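Local coordinates for protein tyrosine aminotransferase (Leishmania infantum, PDB 4IX8) that probably catalyses the pyridoxal 5'-phosphate-dependent transfer of the amino group of tyrosine to 2-oxoglutarate, at residues E395-E400 against D433-F438; P107-D112 against G309-T314; D234-C239 against F268-P273. One frame throughout, in Å; residues are numbered along the deposited sequence.

Interaction 1. Residues E395-E400 against D433-F438; sequences EKLLDE and DRIIEF
Phe438 bridges two helices of the smaller domain of this class I aminotransferase fold, reaching from helix 425-442 to helix 390-401 and ending against the backbone of Leu397. The axes of the two short segments come no nearer than 10.8 Å and run at 113° to each other, so long side chains, chiefly Phe438 and Leu397, span the gap. With its CG anti to the backbone N (chi1 169°), Phe438 lays a ring face over the CA of Leu397; this CH-pi contact measures 4.0 Å from Leu397 CA to the ring centroid. The Leu397 side chain then folds back toward the base of the ring, its CD1 4.0 Å from Phe438 CG, while CD2, the other branch, turns to Ile435 and stops 4.2 Å from its CG1. Beyond the ring tip, the CB of Lys396 touches Phe438 CZ, and the ammonium of Lys396 leads away to a salt bridge with Asp386. Glu400 comes to the ring edge; its carboxylate is held by a salt bridge to Arg441 and a hydrogen bond to His442, farther along the second helix. Val403 of strand 403-407 adds to the packing around Leu397. At that edge, Glu400 OE1 lies 3.6 Å from Phe438 CE1.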
ATOM      1  N   GLU A 395      -0.745  31.209   6.372  1.00 57.25           N
ATOM      2  CA  GLU A 395      -1.843  31.719   5.553  1.00 51.16           C
ATOM      3  C   GLU A 395      -1.490  33.031   4.937  1.00 59.15           C
ATOM      4  O   GLU A 395      -1.628  33.201   3.727  1.00 67.43           O
ATOM      5  CB  GLU A 395      -3.120  31.884   6.385  1.00 63.18           C
ATOM      6  CG  GLU A 395      -3.909  30.583   6.581  1.00 62.38           C
ATOM      7  CD  GLU A 395      -4.836  30.607   7.785  1.00 64.63           C
ATOM      8  OE1 GLU A 395      -4.737  31.531   8.608  1.00 67.51           O
ATOM      9  OE2 GLU A 395      -5.658  29.683   7.922  1.00 70.73           O
ATOM     10  N   LYS A 396      -0.974  33.934   5.764  1.00 58.21           N
ATOM     11  CA  LYS A 396      -0.702  35.291   5.323  1.00 65.84           C
ATOM     12  C   LYS A 396       0.484  35.336   4.363  1.00 59.49           C
ATOM     13  O   LYS A 396       0.484  36.106   3.399  1.00 60.61           O
ATOM     14  CB  LYS A 396      -0.424  36.191   6.527  1.00 68.68           C
ATOM     15  CG  LYS A 396      -1.538  36.252   7.558  1.00 64.48           C
ATOM     16  CD  LYS A 396      -2.400  37.490   7.367  1.00 69.09           C
ATOM     17  CE  LYS A 396      -3.292  37.754   8.570  1.00 67.21           C
ATOM     18  NZ  LYS A 396      -2.632  38.698   9.532  1.00 74.39           N
ATOM     19  N   LEU A 397       1.477  34.485   4.622  1.00 56.82           N
ATOM     20  CA  LEU A 397       2.644  34.414   3.754  1.00 65.52           C
ATOM     21  C   LEU A 397       2.210  33.993   2.352  1.00 63.54           C
ATOM     22  O   LEU A 397       2.616  34.597   1.353  1.00 63.33           O
ATOM     23  CB  LEU A 397       3.684  33.425   4.297  1.00 56.29           C
ATOM     24  CG  LEU A 397       4.809  33.121   3.293  1.00 55.68           C
ATOM     25  CD1 LEU A 397       5.576  34.403   2.943  1.00 54.69           C
ATOM     26  CD2 LEU A 397       5.743  32.054   3.817  1.00 53.57           C
ATOM     27  N   LEU A 398       1.338  32.987   2.313  1.00 64.09           N
ATOM     28  CA  LEU A 398       0.840  32.422   1.072  1.00 62.90           C
ATOM     29  C   LEU A 398      -0.026  33.434   0.337  1.00 63.71           C
ATOM     30  O   LEU A 398       0.145  33.680  -0.866  1.00 61.35           O
ATOM     31  CB  LEU A 398       0.040  31.154   1.374  1.00 58.25           C
ATOM     32  CG  LEU A 398      -0.715  30.502   0.215  1.00 55.01           C
ATOM     33  CD1 LEU A 398       0.247  29.843  -0.766  1.00 54.97           C
ATOM     34  CD2 LEU A 398      -1.690  29.492   0.777  1.00 49.75           C
ATOM     35  N   ASP A 399      -0.879  34.107   1.094  1.00 63.65           N
ATOM     36  CA  ASP A 399      -1.799  35.050   0.503  1.00 66.49           C
ATOM     37  C   ASP A 399      -1.072  36.259  -0.034  1.00 69.62           C
ATOM     38  O   ASP A 399      -1.460  36.785  -1.067  1.00 86.09           O
ATOM     39  CB  ASP A 399      -2.847  35.479   1.531  1.00 65.63           C
ATOM     40  CG  ASP A 399      -3.870  36.410   0.947  1.00 74.76           C
ATOM     41  OD1 ASP A 399      -4.492  36.046  -0.070  1.00 86.04           O
ATOM     42  OD2 ASP A 399      -4.039  37.515   1.492  1.00 71.56           O
ATOM     43  N   GLU A 400      -0.003  36.684   0.630  1.00 69.14           N
ATOM     44  CA  GLU A 400       0.681  37.928   0.256  1.00 72.99           C
ATOM     45  C   GLU A 400       1.870  37.738  -0.687  1.00 64.10           C
ATOM     46  O   GLU A 400       2.133  38.587  -1.495  1.00 66.27           O
ATOM     47  CB  GLU A 400       1.151  38.638   1.511  1.00 73.79           C
ATOM     48  CG  GLU A 400       0.024  39.061   2.413  1.00 75.90           C
ATOM     49  CD  GLU A 400       0.532  39.763   3.656  1.00 78.40           C
ATOM     50  OE1 GLU A 400       1.634  40.359   3.593  1.00 76.80           O
ATOM     51  OE2 GLU A 400      -0.168  39.718   4.692  1.00 78.16           O
ATOM     52  N   ASP A 433      13.801  35.699  -0.013  1.00 60.13           N
ATOM     53  CA  ASP A 433      13.710  37.157  -0.135  1.00 61.85           C
ATOM     54  C   ASP A 433      12.296  37.603   0.234  1.00 71.55           C
ATOM     55  O   ASP A 433      12.119  38.578   0.960  1.00 68.43           O
ATOM     56  CB  ASP A 433      14.043  37.655  -1.568  1.00 63.72           C
ATOM     57  CG  ASP A 433      15.515  37.467  -1.959  1.00 72.96           C
ATOM     58  OD1 ASP A 433      16.358  37.318  -1.065  1.00 77.18           O
ATOM     59  OD2 ASP A 433      15.837  37.466  -3.172  1.00 71.06           O
ATOM     60  N   ARG A 434      11.287  36.871  -0.241  1.00 73.92           N
ATOM     61  CA  ARG A 434       9.897  37.258   0.007  1.00 73.62           C
ATOM     62  C   ARG A 434       9.501  37.082   1.465  1.00 69.56           C
ATOM     63  O   ARG A 434       8.685  37.841   2.002  1.00 66.17           O
ATOM     64  CB  ARG A 434       8.962  36.451  -0.876  1.00 67.38           C
ATOM     65  CG  ARG A 434       9.130  36.738  -2.368  1.00 68.74           C
ATOM     66  CD  ARG A 434       7.986  36.066  -3.118  1.00 79.94           C
ATOM     67  NE  ARG A 434       8.285  35.781  -4.514  1.00 84.95           N
ATOM     68  CZ  ARG A 434       7.510  35.046  -5.310  1.00 77.48           C
ATOM     69  NH1 ARG A 434       6.385  34.517  -4.842  1.00 72.03           N
ATOM     70  NH2 ARG A 434       7.865  34.848  -6.577  1.00 69.14           N
ATOM     71  N   ILE A 435      10.148  36.121   2.110  1.00 58.13           N
ATOM     72  CA  ILE A 435       9.910  35.840   3.499  1.00 56.96           C
ATOM     73  C   ILE A 435      10.504  36.960   4.347  1.00 66.41           C
ATOM     74  O   ILE A 435       9.881  37.431   5.301  1.00 64.19           O
ATOM     75  CB  ILE A 435      10.521  34.516   3.869  1.00 54.44           C
ATOM     76  CG1 ILE A 435       9.714  33.405   3.199  1.00 52.68           C
ATOM     77  CG2 ILE A 435      10.471  34.299   5.384  1.00 59.47           C
ATOM     78  CD1 ILE A 435      10.394  32.104   3.143  1.00 50.57           C
ATOM     79  N   ILE A 436      11.701  37.403   3.983  1.00 59.96           N
ATOM     80  CA  ILE A 436      12.327  38.518   4.660  1.00 62.03           C
ATOM     81  C   ILE A 436      11.485  39.765   4.540  1.00 64.49           C
ATOM     82  O   ILE A 436      11.169  40.422   5.517  1.00 66.29           O
ATOM     83  CB  ILE A 436      13.700  38.769   4.078  1.00 63.04           C
ATOM     84  CG1 ILE A 436      14.611  37.603   4.464  1.00 60.87           C
ATOM     85  CG2 ILE A 436      14.273  40.112   4.547  1.00 65.77           C
ATOM     86  CD1 ILE A 436      15.925  37.621   3.737  1.00 71.20           C
ATOM     87  N   GLU A 437      11.138  40.101   3.316  1.00 74.80           N
ATOM     88  CA  GLU A 437      10.284  41.238   3.067  1.00 75.41           C
ATOM     89  C   GLU A 437       8.982  41.079   3.841  1.00 69.42           C
ATOM     90  O   GLU A 437       8.468  42.024   4.414  1.00 73.20           O
ATOM     91  CB  GLU A 437      10.045  41.355   1.574  1.00 82.00           C
ATOM     92  CG  GLU A 437       9.006  42.337   1.152  1.00 94.01           C
ATOM     93  CD  GLU A 437       8.594  42.046  -0.262  1.00102.76           C
ATOM     94  OE1 GLU A 437       9.510  41.977  -1.112  1.00105.21           O
ATOM     95  OE2 GLU A 437       7.383  41.824  -0.508  1.00103.05           O
ATOM     96  N   PHE A 438       8.463  39.864   3.877  1.00 66.42           N
ATOM     97  CA  PHE A 438       7.186  39.618   4.521  1.00 68.25           C
ATOM     98  C   PHE A 438       7.255  39.871   6.031  1.00 70.54           C
ATOM     99  O   PHE A 438       6.356  40.475   6.627  1.00 68.26           O
ATOM    100  CB  PHE A 438       6.757  38.189   4.252  1.00 67.98           C
ATOM    101  CG  PHE A 438       5.589  37.745   5.064  1.00 60.25           C
ATOM    102  CD1 PHE A 438       4.312  38.076   4.688  1.00 81.42           C
ATOM    103  CD2 PHE A 438       5.767  36.989   6.176  1.00 58.33           C
ATOM    104  CE1 PHE A 438       3.239  37.664   5.412  1.00 60.50           C
ATOM    105  CE2 PHE A 438       4.685  36.569   6.905  1.00 57.46           C
ATOM    106  CZ  PHE A 438       3.423  36.918   6.521  1.00 63.43           C
TER

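Interaction 2. Residues P107-D112 against G309-T314; sequences PTVGAD and GMERLT
Thr314 OG1 takes part in two hydrogen bonds: it accepts from Thr108 OG1 at 2.8 Å and donates its own proton to the carbonyl O of Glu311, 2.7 Å from Thr314 OG1. The result is a short chain of hydrogen bonds, hydroxyl to hydroxyl to carbonyl, that ties the loop before helix 112-122 to the C-terminal part of helix 304-313. In both threonines the hydroxyl sits between the backbone N and the carbonyl carbon (chi1 64° each), and this places the two OG1 atoms within bonding distance of one another. Glu311 O also receives the backbone N of Thr314, at 3.2 Å, and so holds two donors from the same residue. The Thr314 hydroxyl approaches it 17° out of the carbonyl plane.

Apolar groups close in around these bonds. Val109 CG2 comes 3.4 Å from Thr314 OG1 and 3.9 Å from Glu311 CG, so one methyl covers the hydroxyl and the stem of the glutamate together. On the backbone side the packing is close, with Thr108 O only 3.2 Å from Thr314 CB.

Thr108 and Val109 are presented by a type I beta turn from Pro107 to Gly110, whose last residue has backbone angles suited to glycine. Ala111 follows as N-cap of helix 112-122. Val109 is joined by backbone hydrogen bonding to Ile142 of strand 140-143, and the same strand meets Glu311 and Thr314 through Ile141. Arg312 packs on Gln47 and Leu313 on Thr49 of the second subunit.

With the two bonds running the same way, from Thr108 through Thr314 to a carbonyl, Thr314 OG1 is satisfied as donor and as acceptor, and its rotation is fixed by both bonds.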
ATOM      1  N   PRO A 107       6.278 -13.658  -2.941  1.00 37.38           N
ATOM      2  CA  PRO A 107       5.845 -13.998  -1.584  1.00 36.36           C
ATOM      3  C   PRO A 107       5.351 -12.742  -0.887  1.00 41.02           C
ATOM      4  O   PRO A 107       5.943 -11.686  -1.151  1.00 36.90           O
ATOM      5  CB  PRO A 107       7.110 -14.559  -0.927  1.00 41.08           C
ATOM      6  CG  PRO A 107       8.046 -14.933  -2.106  1.00 44.81           C
ATOM      7  CD  PRO A 107       7.700 -13.961  -3.198  1.00 38.41           C
ATOM      8  N   THR A 108       4.325 -12.827  -0.026  1.00 39.39           N
ATOM      9  CA  THR A 108       3.678 -11.612   0.479  1.00 37.25           C
ATOM     10  C   THR A 108       4.628 -10.819   1.369  1.00 31.02           C
ATOM     11  O   THR A 108       4.413  -9.679   1.633  1.00 30.14           O
ATOM     12  CB  THR A 108       2.417 -11.931   1.280  1.00 36.05           C
ATOM     13  OG1 THR A 108       2.771 -12.681   2.448  1.00 38.07           O
ATOM     14  CG2 THR A 108       1.415 -12.684   0.418  1.00 36.77           C
ATOM     15  N   VAL A 109       5.644 -11.493   1.874  1.00 37.56           N
ATOM     16  CA  VAL A 109       6.606 -10.927   2.783  1.00 33.63           C
ATOM     17  C   VAL A 109       7.799 -10.301   2.033  1.00 38.65           C
ATOM     18  O   VAL A 109       8.625  -9.637   2.640  1.00 31.05           O
ATOM     19  CB  VAL A 109       7.019 -12.039   3.782  1.00 43.82           C
ATOM     20  CG1 VAL A 109       8.333 -11.825   4.427  1.00 53.80           C
ATOM     21  CG2 VAL A 109       5.960 -12.125   4.850  1.00 41.61           C
ATOM     22  N   GLY A 110       7.882 -10.547   0.729  1.00 32.26           N
ATOM     23  CA  GLY A 110       8.956 -10.043  -0.104  1.00 34.33           C
ATOM     24  C   GLY A 110       9.695 -11.179  -0.792  1.00 36.80           C
ATOM     25  O   GLY A 110       9.690 -12.331  -0.341  1.00 43.45           O
ATOM     26  N   ALA A 111      10.291 -10.858  -1.923  1.00 35.68           N
ATOM     27  CA  ALA A 111      11.122 -11.795  -2.672  1.00 37.56           C
ATOM     28  C   ALA A 111      12.336 -12.174  -1.824  1.00 45.63           C
ATOM     29  O   ALA A 111      12.946 -11.300  -1.193  1.00 41.41           O
ATOM     30  CB  ALA A 111      11.554 -11.174  -3.957  1.00 38.43           C
ATOM     31  N   ASP A 112      12.659 -13.469  -1.776  1.00 41.80           N
ATOM     32  CA  ASP A 112      13.812 -13.950  -1.023  1.00 42.13           C
ATOM     33  C   ASP A 112      15.075 -13.136  -1.314  1.00 45.62           C
ATOM     34  O   ASP A 112      15.793 -12.753  -0.382  1.00 44.63           O
ATOM     35  CB  ASP A 112      14.131 -15.412  -1.352  1.00 41.98           C
ATOM     36  CG  ASP A 112      13.108 -16.385  -0.809  1.00 51.64           C
ATOM     37  OD1 ASP A 112      12.153 -15.965  -0.126  1.00 44.78           O
ATOM     38  OD2 ASP A 112      13.283 -17.596  -1.054  1.00 58.42           O
ATOM     39  N   GLY A 309       3.373 -11.854  13.514  1.00 33.12           N
ATOM     40  CA  GLY A 309       2.198 -11.025  13.292  1.00 30.56           C
ATOM     41  C   GLY A 309       2.312 -10.151  12.040  1.00 31.92           C
ATOM     42  O   GLY A 309       1.404 -10.117  11.198  1.00 30.99           O
ATOM     43  N   MET A 310       3.448  -9.480  11.890  1.00 26.19           N
ATOM     44  CA  MET A 310       3.669  -8.606  10.711  1.00 31.35           C
ATOM     45  C   MET A 310       3.601  -9.419   9.420  1.00 27.21           C
ATOM     46  O   MET A 310       2.913  -9.051   8.456  1.00 30.56           O
ATOM     47  CB  MET A 310       5.008  -7.896  10.838  1.00 24.35           C
ATOM     48  CG  MET A 310       4.984  -6.903  11.931  1.00 23.53           C
ATOM     49  SD  MET A 310       6.395  -5.754  11.882  1.00 31.00           S
ATOM     50  CE  MET A 310       7.739  -6.740  12.602  1.00 33.58           C
ATOM     51  N   GLU A 311       4.229 -10.582   9.458  1.00 27.67           N
ATOM     52  CA  GLU A 311       4.204 -11.484   8.332  1.00 33.28           C
ATOM     53  C   GLU A 311       2.810 -11.874   7.955  1.00 35.72           C
ATOM     54  O   GLU A 311       2.440 -11.872   6.780  1.00 38.37           O
ATOM     55  CB  GLU A 311       4.989 -12.735   8.633  1.00 31.61           C
ATOM     56  CG  GLU A 311       6.456 -12.511   8.712  1.00 45.95           C
ATOM     57  CD  GLU A 311       7.227 -13.815   8.835  1.00 60.67           C
ATOM     58  OE1 GLU A 311       6.884 -14.755   8.070  1.00 68.99           O
ATOM     59  OE2 GLU A 311       8.170 -13.893   9.666  1.00 62.70           O
ATOM     60  N   ARG A 312       2.041 -12.256   8.947  1.00 27.34           N
ATOM     61  CA  ARG A 312       0.682 -12.649   8.665  1.00 33.84           C
ATOM     62  C   ARG A 312      -0.074 -11.533   7.994  1.00 33.63           C
ATOM     63  O   ARG A 312      -0.842 -11.781   7.054  1.00 29.70           O
ATOM     64  CB  ARG A 312      -0.064 -13.052   9.939  1.00 31.14           C
ATOM     65  CG  ARG A 312       0.411 -14.327  10.505  1.00 33.68           C
ATOM     66  CD  ARG A 312      -0.497 -14.767  11.648  1.00 35.14           C
ATOM     67  NE  ARG A 312       0.008 -16.028  12.186  1.00 52.88           N
ATOM     68  CZ  ARG A 312      -0.573 -16.741  13.131  1.00 55.93           C
ATOM     69  NH1 ARG A 312      -1.696 -16.317  13.693  1.00 65.09           N
ATOM     70  NH2 ARG A 312      -0.012 -17.870  13.519  1.00 55.82           N
ATOM     71  N   LEU A 313       0.144 -10.314   8.484  1.00 31.17           N
ATOM     72  CA  LEU A 313      -0.581  -9.138   7.989  1.00 34.32           C
ATOM     73  C   LEU A 313      -0.151  -8.670   6.580  1.00 30.51           C
ATOM     74  O   LEU A 313      -0.923  -7.981   5.904  1.00 28.49           O
ATOM     75  CB  LEU A 313      -0.425  -7.968   8.971  1.00 31.68           C
ATOM     76  CG  LEU A 313      -1.196  -8.088  10.299  1.00 32.60           C
ATOM     77  CD1 LEU A 313      -1.000  -6.840  11.140  1.00 29.00           C
ATOM     78  CD2 LEU A 313      -2.660  -8.280  10.079  1.00 29.57           C
ATOM     79  N   THR A 314       0.996  -9.120   6.085  1.00 31.62           N
ATOM     80  CA  THR A 314       1.333  -8.836   4.687  1.00 32.31           C
ATOM     81  C   THR A 314       0.385  -9.553   3.751  1.00 37.27           C
ATOM     82  O   THR A 314       0.298  -9.231   2.564  1.00 35.86           O
ATOM     83  CB  THR A 314       2.749  -9.269   4.320  1.00 30.07           C
ATOM     84  OG1 THR A 314       2.876 -10.697   4.442  1.00 29.52           O
ATOM     85  CG2 THR A 314       3.752  -8.583   5.186  1.00 26.91           C
TER

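Interaction 3. Residues D234-C239 against F268-P273; sequences DIIDFC and FDTNVP
Ile236 carries most of this contact, and its CD1 methyl presses onto a face of the Phe268 ring, 3.6 Å from Phe268 CD2. That methyl stands 3.9 Å from the ring centroid and 24° off the normal, a CH-pi contact displaced toward the rim. The side chain splits its work: CG1, beside the backbone N (chi1 -71°), carries CD1 to the ring, whereas CG2 points to the other end of the loop, 3.8 Å from Thr270 OG1 and 4.1 Å from the CG2 of Val272. Val272 spans one turn of the helix, CG2 against Ile236 and CG1 3.9 Å from Cys239 CB. The Thr270 hydroxyl, packed on that methyl, is also engaged within its own loop: Thr270 OG1 accepts the backbone N of Val272 at 3.1 Å, an ST turn with a nearly straight bond (168°).

The solvent side is looser. Asp269 and Asn271, between the inward residues, are exposed and do not touch the helix segment, and Asp234 and Asp237 are likewise exposed; Asp269 makes a salt bridge to Arg131. Pro273 packs on Phe37 of the second subunit.

Phe268 has a cation-pi partner in Arg229 of the same helix, and Ile236 and Cys239 also touch Leu246. Helix 229-242 is the crossover of a beta-alpha-beta unit joining the neighbouring parallel strands 211-217 and 246-249, and the loop runs along one side of the helix just before the chain enters strand 274-279, beside 246-249.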
ATOM      1  N   ASP A 234      21.325   6.397  24.581  1.00 35.17           N
ATOM      2  CA  ASP A 234      20.440   6.734  25.685  1.00 32.72           C
ATOM      3  C   ASP A 234      18.995   6.314  25.389  1.00 31.11           C
ATOM      4  O   ASP A 234      18.288   5.843  26.279  1.00 34.94           O
ATOM      5  CB  ASP A 234      20.475   8.235  25.978  1.00 40.32           C
ATOM      6  CG  ASP A 234      21.725   8.664  26.695  1.00 43.92           C
ATOM      7  OD1 ASP A 234      22.459   7.794  27.230  1.00 41.03           O
ATOM      8  OD2 ASP A 234      21.955   9.889  26.725  1.00 43.21           O
ATOM      9  N   ILE A 235      18.562   6.499  24.145  1.00 30.71           N
ATOM     10  CA  ILE A 235      17.233   6.070  23.736  1.00 32.34           C
ATOM     11  C   ILE A 235      17.065   4.560  23.950  1.00 31.96           C
ATOM     12  O   ILE A 235      16.086   4.110  24.537  1.00 41.33           O
ATOM     13  CB  ILE A 235      16.993   6.420  22.294  1.00 28.45           C
ATOM     14  CG1 ILE A 235      16.836   7.935  22.158  1.00 31.37           C
ATOM     15  CG2 ILE A 235      15.766   5.739  21.771  1.00 29.09           C
ATOM     16  CD1 ILE A 235      17.010   8.429  20.718  1.00 29.81           C
ATOM     17  N   ILE A 236      18.065   3.794  23.539  1.00 34.18           N
ATOM     18  CA  ILE A 236      18.053   2.359  23.734  1.00 29.80           C
ATOM     19  C   ILE A 236      18.013   2.039  25.216  1.00 33.91           C
ATOM     20  O   ILE A 236      17.192   1.236  25.626  1.00 38.82           O
ATOM     21  CB  ILE A 236      19.271   1.725  23.067  1.00 34.77           C
ATOM     22  CG1 ILE A 236      19.074   1.819  21.564  1.00 32.57           C
ATOM     23  CG2 ILE A 236      19.450   0.246  23.460  1.00 36.06           C
ATOM     24  CD1 ILE A 236      20.276   1.371  20.746  1.00 33.69           C
ATOM     25  N   ASP A 237      18.800   2.729  26.036  1.00 36.62           N
ATOM     26  CA  ASP A 237      18.762   2.463  27.469  1.00 34.04           C
ATOM     27  C   ASP A 237      17.376   2.737  28.015  1.00 38.01           C
ATOM     28  O   ASP A 237      16.877   1.995  28.849  1.00 36.74           O
ATOM     29  CB  ASP A 237      19.776   3.311  28.249  1.00 32.94           C
ATOM     30  CG  ASP A 237      21.191   2.884  27.992  1.00 40.70           C
ATOM     31  OD1 ASP A 237      21.364   1.753  27.494  1.00 47.06           O
ATOM     32  OD2 ASP A 237      22.129   3.638  28.329  1.00 48.53           O
ATOM     33  N   PHE A 238      16.748   3.792  27.528  1.00 32.20           N
ATOM     34  CA  PHE A 238      15.391   4.106  27.936  1.00 32.26           C
ATOM     35  C   PHE A 238      14.415   2.956  27.658  1.00 29.20           C
ATOM     36  O   PHE A 238      13.575   2.624  28.478  1.00 36.19           O
ATOM     37  CB  PHE A 238      14.943   5.372  27.232  1.00 33.66           C
ATOM     38  CG  PHE A 238      13.548   5.773  27.547  1.00 34.20           C
ATOM     39  CD1 PHE A 238      12.496   5.267  26.819  1.00 30.83           C
ATOM     40  CD2 PHE A 238      13.287   6.669  28.568  1.00 30.09           C
ATOM     41  CE1 PHE A 238      11.205   5.652  27.091  1.00 26.13           C
ATOM     42  CE2 PHE A 238      11.999   7.058  28.848  1.00 29.03           C
ATOM     43  CZ  PHE A 238      10.955   6.542  28.107  1.00 26.75           C
ATOM     44  N   CYS A 239      14.542   2.364  26.482  1.00 30.89           N
ATOM     45  CA  CYS A 239      13.670   1.269  26.054  1.00 27.19           C
ATOM     46  C   CYS A 239      13.947   0.018  26.875  1.00 29.32           C
ATOM     47  O   CYS A 239      13.054  -0.774  27.150  1.00 31.94           O
ATOM     48  CB  CYS A 239      13.862   1.015  24.551  1.00 26.43           C
ATOM     49  SG  CYS A 239      13.090   2.330  23.559  1.00 30.80           S
ATOM     50  N   PHE A 268      24.607  -1.469  17.738  1.00 44.49           N
ATOM     51  CA  PHE A 268      24.750  -1.548  19.187  1.00 40.45           C
ATOM     52  C   PHE A 268      24.693  -2.970  19.651  1.00 42.44           C
ATOM     53  O   PHE A 268      24.082  -3.826  19.021  1.00 38.06           O
ATOM     54  CB  PHE A 268      23.649  -0.761  19.892  1.00 34.60           C
ATOM     55  CG  PHE A 268      23.799   0.729  19.777  1.00 42.57           C
ATOM     56  CD1 PHE A 268      24.517   1.443  20.738  1.00 40.10           C
ATOM     57  CD2 PHE A 268      23.231   1.420  18.714  1.00 33.45           C
ATOM     58  CE1 PHE A 268      24.667   2.820  20.641  1.00 40.76           C
ATOM     59  CE2 PHE A 268      23.366   2.801  18.610  1.00 36.05           C
ATOM     60  CZ  PHE A 268      24.094   3.501  19.574  1.00 41.05           C
ATOM     61  N   ASP A 269      25.327  -3.201  20.783  1.00 47.36           N
ATOM     62  CA  ASP A 269      25.292  -4.500  21.409  1.00 51.44           C
ATOM     63  C   ASP A 269      24.244  -4.437  22.494  1.00 43.71           C
ATOM     64  O   ASP A 269      24.497  -3.927  23.578  1.00 49.96           O
ATOM     65  CB  ASP A 269      26.657  -4.857  21.969  1.00 54.08           C
ATOM     66  CG  ASP A 269      27.712  -4.802  20.920  1.00 56.51           C
ATOM     67  OD1 ASP A 269      27.606  -5.606  19.965  1.00 64.66           O
ATOM     68  OD2 ASP A 269      28.631  -3.964  21.045  1.00 49.57           O
ATOM     69  N   THR A 270      23.049  -4.905  22.163  1.00 38.83           N
ATOM     70  CA  THR A 270      21.922  -4.829  23.066  1.00 38.05           C
ATOM     71  C   THR A 270      20.894  -5.877  22.733  1.00 39.56           C
ATOM     72  O   THR A 270      20.751  -6.252  21.569  1.00 43.91           O
ATOM     73  CB  THR A 270      21.256  -3.465  22.996  1.00 38.61           C
ATOM     74  OG1 THR A 270      20.142  -3.442  23.892  1.00 38.23           O
ATOM     75  CG2 THR A 270      20.759  -3.173  21.597  1.00 37.58           C
ATOM     76  N   ASN A 271      20.134  -6.303  23.734  1.00 38.49           N
ATOM     77  CA  ASN A 271      19.043  -7.247  23.496  1.00 42.93           C
ATOM     78  C   ASN A 271      17.688  -6.550  23.429  1.00 39.13           C
ATOM     79  O   ASN A 271      16.652  -7.199  23.318  1.00 35.90           O
ATOM     80  CB  ASN A 271      19.033  -8.324  24.572  1.00 46.86           C
ATOM     81  CG  ASN A 271      20.339  -9.048  24.640  1.00 54.99           C
ATOM     82  OD1 ASN A 271      20.908  -9.425  23.613  1.00 51.73           O
ATOM     83  ND2 ASN A 271      20.868  -9.180  25.840  1.00 61.86           N
ATOM     84  N   VAL A 272      17.691  -5.226  23.499  1.00 38.62           N
ATOM     85  CA  VAL A 272      16.467  -4.475  23.265  1.00 35.42           C
ATOM     86  C   VAL A 272      15.981  -4.767  21.856  1.00 31.24           C
ATOM     87  O   VAL A 272      16.755  -4.687  20.915  1.00 37.49           O
ATOM     88  CB  VAL A 272      16.687  -2.997  23.425  1.00 36.18           C
ATOM     89  CG1 VAL A 272      15.436  -2.207  23.016  1.00 33.83           C
ATOM     90  CG2 VAL A 272      17.058  -2.716  24.850  1.00 36.13           C
ATOM     91  N   PRO A 273      14.730  -5.201  21.706  1.00 35.15           N
ATOM     92  CA  PRO A 273      14.252  -5.451  20.341  1.00 38.07           C
ATOM     93  C   PRO A 273      14.082  -4.136  19.557  1.00 29.10           C
ATOM     94  O   PRO A 273      13.476  -3.224  20.087  1.00 30.59           O
ATOM     95  CB  PRO A 273      12.889  -6.108  20.555  1.00 32.71           C
ATOM     96  CG  PRO A 273      12.778  -6.371  22.004  1.00 34.94           C
ATOM     97  CD  PRO A 273      13.670  -5.428  22.700  1.00 36.06           C
TER

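Overall arrangement
Interaction 1 stands apart on the far side of the chain's centre, about 48 and 45 Å from interactions 2 and 3 between centres, and joins two helices of the domain built on the five-stranded sheet. Interactions 2 and 3 belong to the large domain with the eight-stranded sheet; their centres are about 26 Å apart, and both have the second subunit nearby. Interactions 1 and 3 are buried and mainly apolar, though a carboxylate meets the ring edge in interaction 1; each turns on a phenylalanine face, supplied by a helix in the first and by a loop in the third. Interaction 2, only partly buried, relies on one hydroxyl-hydroxyl bond across the contact. Along the chain, 234-239 and 268-273 both fall between 107-112 and 309-314.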